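Local coordinates for NADB-Rossmann Superfamily protein (Streptococcus agalactiae, PDB 3LEC) that binds zinc and probably acts as a Rossmann-fold methyltransferase that modifies N1 of an adenine in tRNA, at residues I143-I148 with G176-L180; K154-I158 with E189-N193. All coordinates share one frame; numbering follows the deposited sequence.

Contact 1. Residues I143-I148 with G176-L180; sequences IVAEDI and GPFLL
The Phe-178 ring lies flat beneath the edge strand, with Ala-145 CA over its centre in a CH-pi contact 4.2 Å from the ring centroid. The ring lies mostly against main-chain atoms of Ile-143, Val-144 and Ala-145: Val-144 O sits over the same face, 3.3 Å from Phe-178 CZ, while Ile-143 O approaches the ring edge near its plane. Ile-143 also brings CG2, the branch opposite its backbone N, to within 3.9 Å of Phe-178 CD2. Farther along the strand, Leu-179 pushes CD2 between Glu-146 and Ile-148, 3.6 Å from Glu-146 CB and 4.1 Å from Ile-148 CB. Phe-187 of the next helix backs Leu-179.

Between these two apolar patches Glu-146 reaches down to the start of helix 177-182. Its chi2 of 177° keeps the chain extended, long enough to set OE1 against the first turn. There Glu-146 OE1 accepts two backbone N-H groups, Phe-178 N at 2.9 Å and Leu-179 N at 3.0 Å. The bond from Leu-179 is the straighter, 156° at the hydrogen against 131°. Both donors meet OE1 on its anti side, tilted out of the carboxylate plane toward opposite faces. OE2 is held in a salt bridge by Arg-133 of helix 129-138, so the carboxylate is gripped at both oxygens and probably stays ionised. Gly-176, at the N-cap position with positive phi, makes the turn between helices 170-175 and 177-182 beside the carboxylate.

Glu-146 thus accepts first-turn N-H groups of helix 177-182 from a strand remote in sequence, next to the classic beta bulge in which Val-144 and Ala-145 both face Val-160, on the outermost strand of this Rossmann-like methyltransferase sheet.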
loop_
_atom_site.group_PDB
_atom_site.type_symbol
_atom_site.label_atom_id
_atom_site.label_comp_id
_atom_site.label_asym_id
_atom_site.label_seq_id
_atom_site.Cartn_x
_atom_site.Cartn_y
_atom_site.Cartn_z
ATOM N N ILE A 143 11.606 2.449 3.400
ATOM C CA ILE A 143 11.169 1.393 2.496
ATOM C C ILE A 143 12.284 0.355 2.433
ATOM O O ILE A 143 13.445 0.710 2.159
ATOM C CB ILE A 143 10.912 1.956 1.079
ATOM C CG1 ILE A 143 9.782 2.996 1.129
ATOM C CG2 ILE A 143 10.593 0.806 0.114
ATOM C CD1 ILE A 143 9.754 3.922 -0.081
ATOM N N VAL A 144 11.948 -0.911 2.690
ATOM C CA VAL A 144 12.946 -2.006 2.690
ATOM C C VAL A 144 12.757 -3.027 1.585
ATOM O O VAL A 144 13.640 -3.846 1.338
ATOM C CB VAL A 144 13.003 -2.738 4.054
ATOM C CG1 VAL A 144 13.476 -1.808 5.112
ATOM C CG2 VAL A 144 11.622 -3.357 4.418
ATOM N N ALA A 145 11.590 -2.978 0.936
ATOM C CA ALA A 145 11.314 -3.718 -0.279
ATOM C C ALA A 145 10.147 -3.070 -1.036
ATOM O O ALA A 145 9.269 -2.411 -0.423
ATOM C CB ALA A 145 11.003 -5.201 0.026
ATOM N N GLU A 146 10.153 -3.234 -2.362
ATOM C CA GLU A 146 9.018 -2.840 -3.211
ATOM C C GLU A 146 8.711 -3.900 -4.263
ATOM O O GLU A 146 9.601 -4.631 -4.701
ATOM C CB GLU A 146 9.253 -1.486 -3.900
ATOM C CG GLU A 146 9.541 -0.329 -2.975
ATOM C CD GLU A 146 9.841 0.944 -3.729
ATOM O OE1 GLU A 146 10.769 0.921 -4.574
ATOM O OE2 GLU A 146 9.170 1.972 -3.455
ATOM N N ASP A 147 7.450 -3.981 -4.691
ATOM C CA ASP A 147 7.095 -4.854 -5.778
ATOM C C ASP A 147 6.141 -4.098 -6.696
ATOM O O ASP A 147 5.449 -3.220 -6.243
ATOM C CB ASP A 147 6.404 -6.117 -5.266
ATOM C CG ASP A 147 6.206 -7.159 -6.356
ATOM O OD1 ASP A 147 7.125 -7.382 -7.173
ATOM O OD2 ASP A 147 5.126 -7.772 -6.391
ATOM N N ILE A 148 6.169 -4.413 -7.980
ATOM C CA ILE A 148 5.148 -3.921 -8.911
ATOM C C ILE A 148 4.625 -5.149 -9.642
ATOM O O ILE A 148 5.406 -6.014 -10.076
ATOM C CB ILE A 148 5.676 -2.820 -9.862
ATOM C CG1 ILE A 148 4.518 -2.225 -10.676
ATOM C CG2 ILE A 148 6.821 -3.347 -10.785
ATOM C CD1 ILE A 148 4.876 -0.976 -11.449
ATOM N N GLY A 176 10.582 4.775 -7.166
ATOM C CA GLY A 176 10.768 3.762 -6.123
ATOM C C GLY A 176 12.215 3.297 -6.095
ATOM O O GLY A 176 12.748 2.894 -7.124
ATOM N N PRO A 177 12.865 3.380 -4.916
ATOM C CA PRO A 177 14.270 3.017 -4.818
ATOM C C PRO A 177 14.500 1.562 -5.244
ATOM O O PRO A 177 15.461 1.281 -5.974
ATOM C CB PRO A 177 14.591 3.240 -3.328
ATOM C CG PRO A 177 13.198 3.152 -2.633
ATOM C CD PRO A 177 12.300 3.814 -3.620
ATOM N N PHE A 178 13.619 0.650 -4.809
ATOM C CA PHE A 178 13.741 -0.772 -5.137
ATOM C C PHE A 178 13.183 -1.117 -6.506
ATOM O O PHE A 178 13.727 -1.979 -7.177
ATOM C CB PHE A 178 13.121 -1.652 -4.052
ATOM C CG PHE A 178 13.894 -1.623 -2.769
ATOM C CD1 PHE A 178 14.906 -2.549 -2.542
ATOM C CD2 PHE A 178 13.621 -0.658 -1.801
ATOM C CE1 PHE A 178 15.650 -2.518 -1.357
ATOM C CE2 PHE A 178 14.349 -0.622 -0.600
ATOM C CZ PHE A 178 15.365 -1.560 -0.377
ATOM N N LEU A 179 12.112 -0.436 -6.924
ATOM C CA LEU A 179 11.560 -0.662 -8.276
ATOM C C LEU A 179 12.547 -0.209 -9.357
ATOM O O LEU A 179 12.686 -0.856 -10.388
ATOM C CB LEU A 179 10.227 0.067 -8.470
ATOM C CG LEU A 179 9.104 -0.313 -7.476
ATOM C CD1 LEU A 179 7.837 0.472 -7.813
ATOM C CD2 LEU A 179 8.825 -1.834 -7.508
ATOM N N LEU A 180 13.238 0.891 -9.092
ATOM C CA LEU A 180 14.283 1.379 -10.013
ATOM C C LEU A 180 15.412 0.373 -10.184
ATOM O O LEU A 180 15.879 0.116 -11.301
ATOM C CB LEU A 180 14.844 2.692 -9.492
ATOM C CG LEU A 180 14.144 3.990 -9.842
ATOM C CD1 LEU A 180 14.697 5.151 -8.994
ATOM C CD2 LEU A 180 14.298 4.267 -11.358
#

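Contact 2. Residues K154-I158 with E189-N193; sequences KRYEI and EKWQN. With SO4 (sulfate ion), chain D.
This is a polar, surface-lying strand-to-helix contact: the start of strand 155-163 faces helix 185-204 where that helix passes the sheet. The short segments approach to 10.6 Å between axes, at 119° between their directions, so long side chains do the bridging. Lys-190 and Glu-157 form the inner bridge. With CG anti to its backbone N (chi1 166°) and the rest of the chain fully extended, Lys-190 delivers NZ to Glu-157 OE2 at 2.7 Å, from above the carboxylate plane rather than within it. Each partner has a second hold: Glu-129 pairs with Lys-190 NZ, and Arg-133 with Glu-157 OE1. A water bridges Glu-157 OE2 and Trp-191 NE1, accepting from the indole N-H at the ring edge, while Lys-190 CE rests over one face of the same ring.

Arg-155 makes the outer layer. Its chain bends at chi2 (113°) and lays the guanidinium across the helix, with Glu-189 O and Lys-190 CA against one face. Arg-155 NH2 comes 3.5 Å from Glu-189 CB, and Arg-155 CD packs 3.7 Å from Lys-190 CB. The Glu-189 carboxylate is not in direct contact with the guanidinium; a water accepts from Arg-155 NE at 3.3 Å and donates to Glu-189 OE1 at 2.6 Å. A sulfate, probably from the crystallisation liquor, occupies the side by Lys-154, where Arg-155 N gives O3 of the ion a 2.6 Å hydrogen bond.

The salt bridges form a network linking helix 129-138, the strand and helix 185-204. They pin helix 185-204 to antiparallel strand 155-163 of a class I methyltransferase-type sheet, strand order 3-2-1-4-5-7-6, away from the zinc site.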
loop_
_atom_site.group_PDB
_atom_site.type_symbol
_atom_site.label_atom_id
_atom_site.label_comp_id
_atom_site.label_asym_id
_atom_site.label_seq_id
_atom_site.Cartn_x
_atom_site.Cartn_y
_atom_site.Cartn_z
ATOM N N LYS A 154 -4.425 -3.566 -14.640
ATOM C CA LYS A 154 -3.723 -2.486 -13.970
ATOM C C LYS A 154 -2.368 -2.976 -13.407
ATOM O O LYS A 154 -2.169 -4.171 -13.209
ATOM C CB LYS A 154 -4.606 -1.918 -12.857
ATOM C CG LYS A 154 -4.531 -0.410 -12.707
ATOM C CD LYS A 154 -4.470 -0.029 -11.256
ATOM C CE LYS A 154 -4.170 1.470 -11.041
ATOM N NZ LYS A 154 -4.551 1.866 -9.646
ATOM N N ARG A 155 -1.429 -2.058 -13.178
ATOM C CA ARG A 155 -0.234 -2.402 -12.420
ATOM C C ARG A 155 -0.476 -1.911 -11.018
ATOM O O ARG A 155 -1.096 -0.883 -10.851
ATOM C CB ARG A 155 1.026 -1.730 -12.976
ATOM C CG ARG A 155 1.556 -2.346 -14.281
ATOM C CD ARG A 155 1.404 -1.339 -15.403
ATOM N NE ARG A 155 1.708 -1.892 -16.712
ATOM C CZ ARG A 155 1.298 -1.349 -17.852
ATOM N NH1 ARG A 155 0.561 -0.237 -17.841
ATOM N NH2 ARG A 155 1.624 -1.916 -19.002
ATOM N N TYR A 156 0.041 -2.621 -10.014
ATOM C CA TYR A 156 -0.063 -2.160 -8.629
ATOM C C TYR A 156 1.307 -2.232 -7.963
ATOM O O TYR A 156 2.000 -3.247 -8.103
ATOM C CB TYR A 156 -1.032 -3.044 -7.829
ATOM C CG TYR A 156 -2.459 -3.005 -8.318
ATOM C CD1 TYR A 156 -3.344 -2.011 -7.865
ATOM C CD2 TYR A 156 -2.940 -3.978 -9.187
ATOM C CE1 TYR A 156 -4.671 -1.963 -8.316
ATOM C CE2 TYR A 156 -4.293 -3.941 -9.651
ATOM C CZ TYR A 156 -5.136 -2.937 -9.191
ATOM O OH TYR A 156 -6.446 -2.886 -9.624
ATOM N N GLU A 157 1.663 -1.166 -7.253
ATOM C CA GLU A 157 2.890 -1.099 -6.471
ATOM C C GLU A 157 2.625 -1.479 -5.033
ATOM O O GLU A 157 1.594 -1.100 -4.476
ATOM C CB GLU A 157 3.472 0.304 -6.506
ATOM C CG GLU A 157 3.864 0.766 -7.917
ATOM C CD GLU A 157 4.707 2.024 -7.967
ATOM O OE1 GLU A 157 5.176 2.525 -6.923
ATOM O OE2 GLU A 157 4.898 2.530 -9.090
ATOM N N ILE A 158 3.563 -2.220 -4.438
ATOM C CA ILE A 158 3.530 -2.535 -3.009
ATOM C C ILE A 158 4.815 -1.997 -2.358
ATOM O O ILE A 158 5.908 -2.258 -2.858
ATOM C CB ILE A 158 3.406 -4.056 -2.768
ATOM C CG1 ILE A 158 2.036 -4.571 -3.237
ATOM C CG2 ILE A 158 3.735 -4.446 -1.286
ATOM C CD1 ILE A 158 1.997 -6.108 -3.417
ATOM N N GLU A 189 7.154 -1.309 -18.508
ATOM C CA GLU A 189 5.863 -1.154 -19.193
ATOM C C GLU A 189 5.017 -0.068 -18.526
ATOM O O GLU A 189 4.360 0.729 -19.217
ATOM C CB GLU A 189 5.111 -2.500 -19.283
ATOM C CG GLU A 189 5.820 -3.496 -20.221
ATOM C CD GLU A 189 5.291 -4.923 -20.205
ATOM O OE1 GLU A 189 4.370 -5.271 -19.428
ATOM O OE2 GLU A 189 5.845 -5.726 -20.983
ATOM N N LYS A 190 5.039 -0.013 -17.193
ATOM C CA LYS A 190 4.256 1.023 -16.497
ATOM C C LYS A 190 4.713 2.404 -16.901
ATOM O O LYS A 190 3.898 3.261 -17.249
ATOM C CB LYS A 190 4.318 0.901 -14.966
ATOM C CG LYS A 190 3.792 2.168 -14.271
ATOM C CD LYS A 190 3.813 2.106 -12.758
ATOM C CE LYS A 190 3.263 3.401 -12.170
ATOM N NZ LYS A 190 2.874 3.210 -10.759
ATOM N N TRP A 191 6.023 2.632 -16.864
ATOM C CA TRP A 191 6.543 3.944 -17.197
ATOM C C TRP A 191 6.510 4.262 -18.702
ATOM O O TRP A 191 6.302 5.423 -19.078
ATOM C CB TRP A 191 7.907 4.179 -16.530
ATOM C CG TRP A 191 7.692 4.260 -15.056
ATOM C CD1 TRP A 191 7.983 3.313 -14.134
ATOM C CD2 TRP A 191 6.994 5.309 -14.355
ATOM N NE1 TRP A 191 7.561 3.724 -12.881
ATOM C CE2 TRP A 191 6.957 4.948 -12.993
ATOM C CE3 TRP A 191 6.420 6.531 -14.750
ATOM C CZ2 TRP A 191 6.380 5.764 -12.019
ATOM C CZ3 TRP A 191 5.842 7.340 -13.791
ATOM C CH2 TRP A 191 5.813 6.949 -12.436
ATOM N N GLN A 192 6.644 3.247 -19.548
ATOM C CA GLN A 192 6.421 3.446 -21.002
ATOM C C GLN A 192 4.996 3.973 -21.212
ATOM O O GLN A 192 4.782 4.947 -21.939
ATOM C CB GLN A 192 6.679 2.158 -21.809
ATOM C CG GLN A 192 8.155 1.811 -22.015
ATOM C CD GLN A 192 8.436 0.320 -22.170
ATOM O OE1 GLN A 192 7.540 -0.492 -22.425
ATOM N NE2 GLN A 192 9.695 -0.045 -22.015
ATOM N N ASN A 193 4.029 3.380 -20.518
ATOM C CA ASN A 193 2.620 3.803 -20.626
ATOM C C ASN A 193 2.363 5.239 -20.129
ATOM O O ASN A 193 1.611 5.998 -20.747
ATOM C CB ASN A 193 1.706 2.807 -19.891
ATOM C CG ASN A 193 0.232 3.108 -20.095
ATOM O OD1 ASN A 193 -0.227 3.283 -21.221
ATOM N ND2 ASN A 193 -0.514 3.173 -19.005
HETATM S S SO4 D . -1.426 1.321 -14.569
HETATM O O1 SO4 D . 0.016 1.247 -14.321
HETATM O O2 SO4 D . -1.665 2.055 -15.809
HETATM O O3 SO4 D . -1.970 -0.018 -14.729
HETATM O O4 SO4 D . -2.083 1.997 -13.450
HETATM O O HOH W 1 2.771 -4.929 -17.397
HETATM O O HOH W 2 7.337 2.939 -10.180
#

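In the fold
From the N terminus, the chain lays down the parallel part of the sheet and helix 129-138, then enters strand 141-150, the first half of contact 1. It turns back into strand 155-163, the first half of contact 2, beside it and antiparallel. Helices 170-175 and 177-182 follow, and residues 176-180 close contact 1 after a 27-residue loop; residues 189-193 then close contact 2 after 30 residues. The two loops cross, since their segments alternate. The contacts touch directly: Asp-147 O probably accepts from Ile-158 N, and Ile-148 packs on Lys-190. Together they tie two successive helices to the antiparallel edge of the sheet.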